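Local coordinates for IclR family transcriptional regulator (PDB 5WHM), which acts as a transcriptional repressor, BaaR, and probably binds its target DNA through winged helix-turn-helix domains, at the interface of chains A and B. Numbering follows the deposited sequence. Chains: chain A/B, IclR family transcriptional regulator.

Contact 1: the interface of chains A and B. Residues chain A 10, 27, 30-31, 34, 126; chain B 69, 71, 86, 90.
Helix 24-34, the N-terminal segment and the loop of residue 126 of chain A meet the C-terminal end of helix 56-69, the following loop and the short 3-10 turn 85-90 of chain B. Helices 24-34 and 56-69 belong to the winged helix-turn-helix region of an IclR-type repressor. Helix 56-69 is the expected recognition helix. The A:Leu30 and B:Tyr71 side chains run antiparallel alongside each other. CD1 of A:Leu30 touches ring carbon CE2 of B:Tyr71 at 3.4 Å, and its CB lies by the phenol oxygen. CD2 of B:Leu90 lies against backbone O of A:Leu30 (3.6 Å) and beside CG of A:Arg34. NH1 of the A:Arg34 guanidinium donates a nearly straight hydrogen bond to OH of B:Tyr71 (3.1 Å, 170° at H). The bond runs in the guanidinium plane, which is turned 67° from the ring. The A:Arg34 chain is bent at chi3 (81°) and curves round the phenol oxygen: CD and NH1 come close to it, while NE and CZ stand farther off. Water 1, in the ring plane, joins the same OH to A:Ala27 O and A:Glu31 OE2. A:Arg126 lies face to face with A:Arg34, its CZ 3.4 Å above the A:Arg34 guanidinium plane. CD of A:Pro10 sits over the rim of the opposite face of the A:Arg126 guanidinium. A:Arg126 NH1 bonds OE1 of the A:Glu31 carboxylate on the syn side at 3.2 Å. The backbone O of B:Leu69 takes up water 2, bound to A:Arg126, and water 3, bound to A:Arg34. B:Leu69 CD2 presses tightly on CB of A:Pro10 at 3.4 Å, while CD1 rests on CA of A:Ala27.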
ATOM      1  N   PRO A  10       7.560 -19.937  -2.291  1.00 40.91           N
ATOM      2  CA  PRO A  10       6.492 -20.715  -1.641  1.00 40.70           C
ATOM      3  C   PRO A  10       5.706 -21.609  -2.585  1.00 40.57           C
ATOM      4  O   PRO A  10       4.956 -22.469  -2.097  1.00 45.29           O
ATOM      5  CB  PRO A  10       5.589 -19.632  -1.028  1.00 36.70           C
ATOM      6  CG  PRO A  10       5.833 -18.407  -1.876  1.00 37.64           C
ATOM      7  CD  PRO A  10       7.255 -18.495  -2.368  1.00 39.84           C
ATOM      8  N   ALA A  27      -1.578 -19.031  -0.162  1.00 25.54           N
ATOM      9  CA  ALA A  27      -0.265 -18.719  -0.726  1.00 26.29           C
ATOM     10  C   ALA A  27      -0.385 -18.402  -2.207  1.00 26.14           C
ATOM     11  O   ALA A  27       0.107 -17.374  -2.672  1.00 21.70           O
ATOM     12  CB  ALA A  27       0.696 -19.890  -0.522  1.00 23.16           C
ATOM     13  N   LEU A  30      -2.266 -14.985  -3.106  1.00 22.97           N
ATOM     14  CA  LEU A  30      -1.409 -13.808  -2.892  1.00 25.30           C
ATOM     15  C   LEU A  30      -0.262 -13.748  -3.912  1.00 27.50           C
ATOM     16  O   LEU A  30       0.115 -12.653  -4.354  1.00 25.69           O
ATOM     17  CB  LEU A  30      -0.888 -13.795  -1.451  1.00 22.78           C
ATOM     18  CG  LEU A  30      -2.046 -13.645  -0.442  1.00 29.07           C
ATOM     19  CD1 LEU A  30      -1.608 -13.822   1.022  1.00 26.78           C
ATOM     20  CD2 LEU A  30      -2.789 -12.309  -0.630  1.00 27.16           C
ATOM     21  N   GLU A  31       0.278 -14.901  -4.335  1.00 24.20           N
ATOM     22  CA  GLU A  31       1.297 -14.891  -5.386  1.00 25.54           C
ATOM     23  C   GLU A  31       0.756 -14.340  -6.689  1.00 27.62           C
ATOM     24  O   GLU A  31       1.512 -13.745  -7.469  1.00 25.55           O
ATOM     25  CB  GLU A  31       1.862 -16.298  -5.686  1.00 29.03           C
ATOM     26  CG  GLU A  31       3.008 -16.831  -4.831  1.00 39.54           C
ATOM     27  CD  GLU A  31       4.121 -15.848  -4.542  1.00 37.36           C
ATOM     28  OE1 GLU A  31       4.909 -15.462  -5.439  1.00 35.55           O
ATOM     29  OE2 GLU A  31       4.208 -15.481  -3.368  1.00 41.20           O
ATOM     30  N   ARG A  34       1.167 -10.680  -6.724  1.00 26.38           N
ATOM     31  CA  ARG A  34       2.574 -10.322  -6.911  1.00 31.83           C
ATOM     32  C   ARG A  34       3.057 -10.415  -8.351  1.00 36.56           C
ATOM     33  O   ARG A  34       4.146  -9.902  -8.626  1.00 32.45           O
ATOM     34  CB  ARG A  34       3.466 -11.203  -6.029  1.00 27.05           C
ATOM     35  CG  ARG A  34       3.195 -10.939  -4.576  1.00 28.22           C
ATOM     36  CD  ARG A  34       3.907 -11.928  -3.688  1.00 32.82           C
ATOM     37  NE  ARG A  34       5.296 -11.529  -3.532  1.00 33.17           N
ATOM     38  CZ  ARG A  34       5.926 -11.421  -2.372  1.00 26.91           C
ATOM     39  NH1 ARG A  34       5.315 -11.721  -1.250  1.00 26.51           N
ATOM     40  NH2 ARG A  34       7.190 -11.057  -2.352  1.00 23.90           N
ATOM     41  N   ARG A 126      11.879 -11.205   0.733  1.00 24.62           N
ATOM     42  CA  ARG A 126      12.444 -12.213  -0.175  1.00 24.23           C
ATOM     43  C   ARG A 126      13.804 -11.724  -0.662  1.00 25.34           C
ATOM     44  O   ARG A 126      14.695 -11.528   0.178  1.00 29.20           O
ATOM     45  CB  ARG A 126      11.432 -12.532  -1.278  1.00 27.04           C
ATOM     46  CG  ARG A 126      10.133 -13.176  -0.749  1.00 32.20           C
ATOM     47  CD  ARG A 126       9.389 -13.733  -1.938  1.00 30.81           C
ATOM     48  NE  ARG A 126       8.102 -14.247  -1.536  1.00 37.02           N
ATOM     49  CZ  ARG A 126       7.160 -14.596  -2.400  1.00 34.40           C
ATOM     50  NH1 ARG A 126       7.372 -14.481  -3.712  1.00 32.53           N
ATOM     51  NH2 ARG A 126       6.019 -15.030  -1.934  1.00 32.72           N
TER
ATOM     52  N   LEU B  69       4.878 -16.826   4.919  1.00 22.51           N
ATOM     53  CA  LEU B  69       4.975 -16.166   3.631  1.00 22.47           C
ATOM     54  C   LEU B  69       5.532 -14.751   3.732  1.00 23.82           C
ATOM     55  O   LEU B  69       5.933 -14.210   2.709  1.00 23.34           O
ATOM     56  CB  LEU B  69       3.576 -16.108   2.972  1.00 23.36           C
ATOM     57  CG  LEU B  69       2.943 -17.419   2.471  1.00 26.24           C
ATOM     58  CD1 LEU B  69       1.429 -17.190   2.107  1.00 24.02           C
ATOM     59  CD2 LEU B  69       3.720 -17.897   1.277  1.00 25.84           C
ATOM     60  N   TYR B  71       3.678 -12.073   5.062  1.00 18.75           N
ATOM     61  CA  TYR B  71       2.598 -11.068   5.125  1.00 20.80           C
ATOM     62  C   TYR B  71       2.217 -10.693   6.545  1.00 21.60           C
ATOM     63  O   TYR B  71       1.639  -9.616   6.763  1.00 21.78           O
ATOM     64  CB  TYR B  71       1.329 -11.570   4.421  1.00 17.67           C
ATOM     65  CG  TYR B  71       1.608 -11.919   2.987  1.00 23.16           C
ATOM     66  CD1 TYR B  71       1.963 -10.921   2.065  1.00 22.58           C
ATOM     67  CD2 TYR B  71       1.513 -13.247   2.541  1.00 21.23           C
ATOM     68  CE1 TYR B  71       2.253 -11.238   0.747  1.00 18.70           C
ATOM     69  CE2 TYR B  71       1.798 -13.570   1.216  1.00 21.84           C
ATOM     70  CZ  TYR B  71       2.164 -12.551   0.333  1.00 23.06           C
ATOM     71  OH  TYR B  71       2.434 -12.845  -0.988  1.00 23.63           O
ATOM     72  N   GLY B  86       5.794  -7.950   3.345  1.00 19.18           N
ATOM     73  CA  GLY B  86       5.314  -8.584   2.137  1.00 19.81           C
ATOM     74  C   GLY B  86       3.967  -8.064   1.682  1.00 22.01           C
ATOM     75  O   GLY B  86       3.642  -8.183   0.499  1.00 23.11           O
ATOM     76  N   LEU B  90       2.150  -6.867  -2.767  1.00 18.94           N
ATOM     77  CA  LEU B  90       0.893  -7.148  -3.452  1.00 22.03           C
ATOM     78  C   LEU B  90       0.463  -6.022  -4.391  1.00 27.35           C
ATOM     79  O   LEU B  90      -0.509  -6.195  -5.147  1.00 23.96           O
ATOM     80  CB  LEU B  90      -0.207  -7.398  -2.419  1.00 20.13           C
ATOM     81  CG  LEU B  90       0.091  -8.534  -1.410  1.00 20.89           C
ATOM     82  CD1 LEU B  90      -0.996  -8.573  -0.313  1.00 22.89           C
ATOM     83  CD2 LEU B  90       0.201  -9.860  -2.116  1.00 21.04           C
TER
HETATM   84  O   HOH W   1       2.225 -15.640  -1.614  1.00 28.92           O
HETATM   85  O   HOH W   2       6.974 -15.618   0.571  1.00 39.95           O
HETATM   86  O   HOH W   3       6.456 -11.954   1.107  1.00 47.63           O

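Contact 2: the interface of chains A and B. Residues chain A 26, 30, 65-66, 69, 71; chain B 10, 22, 26-27, 30.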
ATOM      1  N   LEU A  26      -4.213 -19.986  -0.104  1.00 26.10           N
ATOM      2  CA  LEU A  26      -3.926 -18.620   0.313  1.00 25.13           C
ATOM      3  C   LEU A  26      -2.595 -18.172  -0.267  1.00 26.82           C
ATOM      4  O   LEU A  26      -2.486 -17.070  -0.825  1.00 25.87           O
ATOM      5  CB  LEU A  26      -3.914 -18.529   1.846  1.00 19.94           C
ATOM      6  CG  LEU A  26      -3.548 -17.198   2.508  1.00 20.97           C
ATOM      7  CD1 LEU A  26      -4.486 -16.057   1.923  1.00 19.41           C
ATOM      8  CD2 LEU A  26      -3.713 -17.398   4.031  1.00 19.25           C
ATOM      9  N   LEU A  30      -2.266 -14.985  -3.106  1.00 22.97           N
ATOM     10  CA  LEU A  30      -1.409 -13.808  -2.892  1.00 25.30           C
ATOM     11  C   LEU A  30      -0.262 -13.748  -3.912  1.00 27.50           C
ATOM     12  O   LEU A  30       0.115 -12.653  -4.354  1.00 25.69           O
ATOM     13  CB  LEU A  30      -0.888 -13.795  -1.451  1.00 22.78           C
ATOM     14  CG  LEU A  30      -2.046 -13.645  -0.442  1.00 29.07           C
ATOM     15  CD1 LEU A  30      -1.608 -13.822   1.022  1.00 26.78           C
ATOM     16  CD2 LEU A  30      -2.789 -12.309  -0.630  1.00 27.16           C
ATOM     17  N   THR A  65     -11.912 -15.476  -7.818  1.00 24.36           N
ATOM     18  CA  THR A  65     -12.095 -15.183  -6.398  1.00 30.58           C
ATOM     19  C   THR A  65     -11.547 -13.797  -6.041  1.00 31.32           C
ATOM     20  O   THR A  65     -12.202 -13.033  -5.323  1.00 28.88           O
ATOM     21  CB  THR A  65     -11.420 -16.287  -5.558  1.00 32.17           C
ATOM     22  OG1 THR A  65     -12.044 -17.546  -5.833  1.00 32.61           O
ATOM     23  CG2 THR A  65     -11.511 -16.011  -4.051  1.00 29.26           C
ATOM     24  N   LEU A  66     -10.349 -13.446  -6.537  1.00 29.98           N
ATOM     25  CA  LEU A  66      -9.799 -12.136  -6.198  1.00 31.15           C
ATOM     26  C   LEU A  66     -10.682 -11.008  -6.727  1.00 30.04           C
ATOM     27  O   LEU A  66     -10.812  -9.965  -6.079  1.00 28.58           O
ATOM     28  CB  LEU A  66      -8.382 -11.988  -6.737  1.00 24.82           C
ATOM     29  CG  LEU A  66      -7.349 -12.885  -6.047  1.00 24.67           C
ATOM     30  CD1 LEU A  66      -6.081 -13.012  -6.913  1.00 23.65           C
ATOM     31  CD2 LEU A  66      -7.056 -12.350  -4.640  1.00 23.79           C
ATOM     32  N   LEU A  69     -13.602 -10.548  -4.376  1.00 33.55           N
ATOM     33  CA  LEU A  69     -13.215  -9.953  -3.103  1.00 30.60           C
ATOM     34  C   LEU A  69     -12.713  -8.525  -3.235  1.00 32.84           C
ATOM     35  O   LEU A  69     -12.431  -7.893  -2.212  1.00 33.55           O
ATOM     36  CB  LEU A  69     -12.134 -10.784  -2.422  1.00 32.41           C
ATOM     37  CG  LEU A  69     -12.426 -12.275  -2.217  1.00 35.14           C
ATOM     38  CD1 LEU A  69     -11.219 -12.994  -1.669  1.00 37.03           C
ATOM     39  CD2 LEU A  69     -13.575 -12.431  -1.271  1.00 35.12           C
ATOM     40  N   TYR A  71      -9.834  -7.457  -4.874  1.00 28.15           N
ATOM     41  CA  TYR A  71      -8.397  -7.271  -5.036  1.00 25.06           C
ATOM     42  C   TYR A  71      -7.956  -7.223  -6.498  1.00 29.90           C
ATOM     43  O   TYR A  71      -6.897  -6.662  -6.784  1.00 29.38           O
ATOM     44  CB  TYR A  71      -7.631  -8.355  -4.241  1.00 25.83           C
ATOM     45  CG  TYR A  71      -7.857  -8.118  -2.770  1.00 29.47           C
ATOM     46  CD1 TYR A  71      -7.198  -7.078  -2.120  1.00 32.07           C
ATOM     47  CD2 TYR A  71      -8.828  -8.823  -2.065  1.00 33.82           C
ATOM     48  CE1 TYR A  71      -7.444  -6.790  -0.780  1.00 33.74           C
ATOM     49  CE2 TYR A  71      -9.084  -8.549  -0.711  1.00 36.58           C
ATOM     50  CZ  TYR A  71      -8.382  -7.534  -0.081  1.00 39.93           C
ATOM     51  OH  TYR A  71      -8.624  -7.248   1.237  1.00 42.16           O
TER
ATOM     52  N   PRO B  10     -17.905 -11.852   2.306  1.00 51.50           N
ATOM     53  CA  PRO B  10     -17.441 -13.048   1.586  1.00 51.31           C
ATOM     54  C   PRO B  10     -17.415 -14.316   2.426  1.00 53.86           C
ATOM     55  O   PRO B  10     -17.264 -15.407   1.853  1.00 50.18           O
ATOM     56  CB  PRO B  10     -16.029 -12.660   1.131  1.00 48.53           C
ATOM     57  CG  PRO B  10     -15.601 -11.602   2.068  1.00 47.47           C
ATOM     58  CD  PRO B  10     -16.827 -10.866   2.487  1.00 46.63           C
ATOM     59  N   PHE B  22     -15.117 -20.289  -6.665  1.00 45.96           N
ATOM     60  CA  PHE B  22     -14.780 -19.486  -5.492  1.00 44.12           C
ATOM     61  C   PHE B  22     -13.872 -20.285  -4.551  1.00 42.79           C
ATOM     62  O   PHE B  22     -14.226 -21.390  -4.113  1.00 45.07           O
ATOM     63  CB  PHE B  22     -16.065 -19.044  -4.790  1.00 46.98           C
ATOM     64  CG  PHE B  22     -15.848 -18.094  -3.649  1.00 45.56           C
ATOM     65  CD1 PHE B  22     -15.651 -16.744  -3.881  1.00 48.39           C
ATOM     66  CD2 PHE B  22     -15.848 -18.550  -2.340  1.00 46.28           C
ATOM     67  CE1 PHE B  22     -15.440 -15.860  -2.826  1.00 42.86           C
ATOM     68  CE2 PHE B  22     -15.653 -17.669  -1.291  1.00 45.25           C
ATOM     69  CZ  PHE B  22     -15.458 -16.321  -1.544  1.00 43.51           C
ATOM     70  N   LEU B  26      -8.764 -18.875   0.243  1.00 26.04           N
ATOM     71  CA  LEU B  26      -8.220 -17.571  -0.124  1.00 27.90           C
ATOM     72  C   LEU B  26      -9.068 -16.437   0.461  1.00 30.60           C
ATOM     73  O   LEU B  26      -8.525 -15.489   1.037  1.00 28.34           O
ATOM     74  CB  LEU B  26      -8.156 -17.457  -1.646  1.00 26.88           C
ATOM     75  CG  LEU B  26      -7.753 -16.101  -2.207  1.00 27.69           C
ATOM     76  CD1 LEU B  26      -6.425 -15.662  -1.580  1.00 25.73           C
ATOM     77  CD2 LEU B  26      -7.629 -16.152  -3.710  1.00 25.18           C
ATOM     78  N   ALA B  27     -10.405 -16.529   0.337  1.00 26.63           N
ATOM     79  CA  ALA B  27     -11.279 -15.527   0.953  1.00 28.13           C
ATOM     80  C   ALA B  27     -11.027 -15.425   2.451  1.00 28.80           C
ATOM     81  O   ALA B  27     -10.992 -14.324   3.009  1.00 22.46           O
ATOM     82  CB  ALA B  27     -12.751 -15.860   0.683  1.00 26.76           C
ATOM     83  N   LEU B  30      -7.714 -13.582   3.242  1.00 22.50           N
ATOM     84  CA  LEU B  30      -7.785 -12.135   3.009  1.00 26.99           C
ATOM     85  C   LEU B  30      -8.674 -11.458   4.045  1.00 27.60           C
ATOM     86  O   LEU B  30      -8.394 -10.321   4.456  1.00 26.80           O
ATOM     87  CB  LEU B  30      -8.300 -11.843   1.605  1.00 28.29           C
ATOM     88  CG  LEU B  30      -7.254 -12.199   0.539  1.00 35.47           C
ATOM     89  CD1 LEU B  30      -7.919 -12.309  -0.809  1.00 37.76           C
ATOM     90  CD2 LEU B  30      -6.202 -11.124   0.479  1.00 35.25           C
TER
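The hydroxyl OG1 of A:Thr65 rests on the backbone of B:Phe22, 3.4 Å from its CA. This is a packing contact, and the patch is otherwise apolar; no polar pair across it is close enough to bond. It is a leucine-rich interface between the winged helix-turn-helix domains. The expected recognition helix 56-69 of chain A lies against helix 24-33 of chain B. A:Thr65 uses its two branches differently. CG2, anti to the backbone N, reaches the B:Leu26 methyl CD2 and the ring atom CE1 of B:Phe22. A:Leu69 also splits its branches. CD2 is pressed tightly against CB of B:Pro10 at 3.4 Å. CD1 meets CD1 of B:Leu30 at 3.5 Å and also sits over CA of B:Ala27. The side chains of A:Leu69 and B:Leu30 cross obliquely. B:Leu30 buries more surface than the other residues of this patch (61 Å²). Its CD1 also touches CD2 of the A:Tyr71 ring and CD2 of A:Leu66. Its CD2 lies 4.0 Å above one face of the A:Tyr71 ring, nearer the edge of the ring than its centre. A:Leu66 crosses both B:Leu26 and B:Leu30 at about a right angle. With CG anti to the backbone N (chi1 174°), B:Leu26 sends CD2 to CD2 of A:Leu66 and CD1 toward the twin leucine of chain A. CD1 of A:Leu26 is 4.0 Å from CD1 of B:Leu26, and CD2 of A:Leu30 is 3.8 Å from CD2 of B:Leu30.

Contact 1 and contact 2 lie about 13 Å apart, measured between the centres of their C-alpha atoms. A:Leu30 belongs to both. The interface is two-fold symmetric, so the two patches largely show the same helix packing with the chains exchanged. Contact 1 carries a polar, water-bridged part and brings in A:Arg126, from the turn between strands 118-125 and 128-135 of the C-terminal part. Contact 2 is apolar. In the deposited assembly they hold the two helix-turn-helix regions together. Such dimers are common in the IclR family, so this may be the biological pairing and may fix the spacing of the recognition helices.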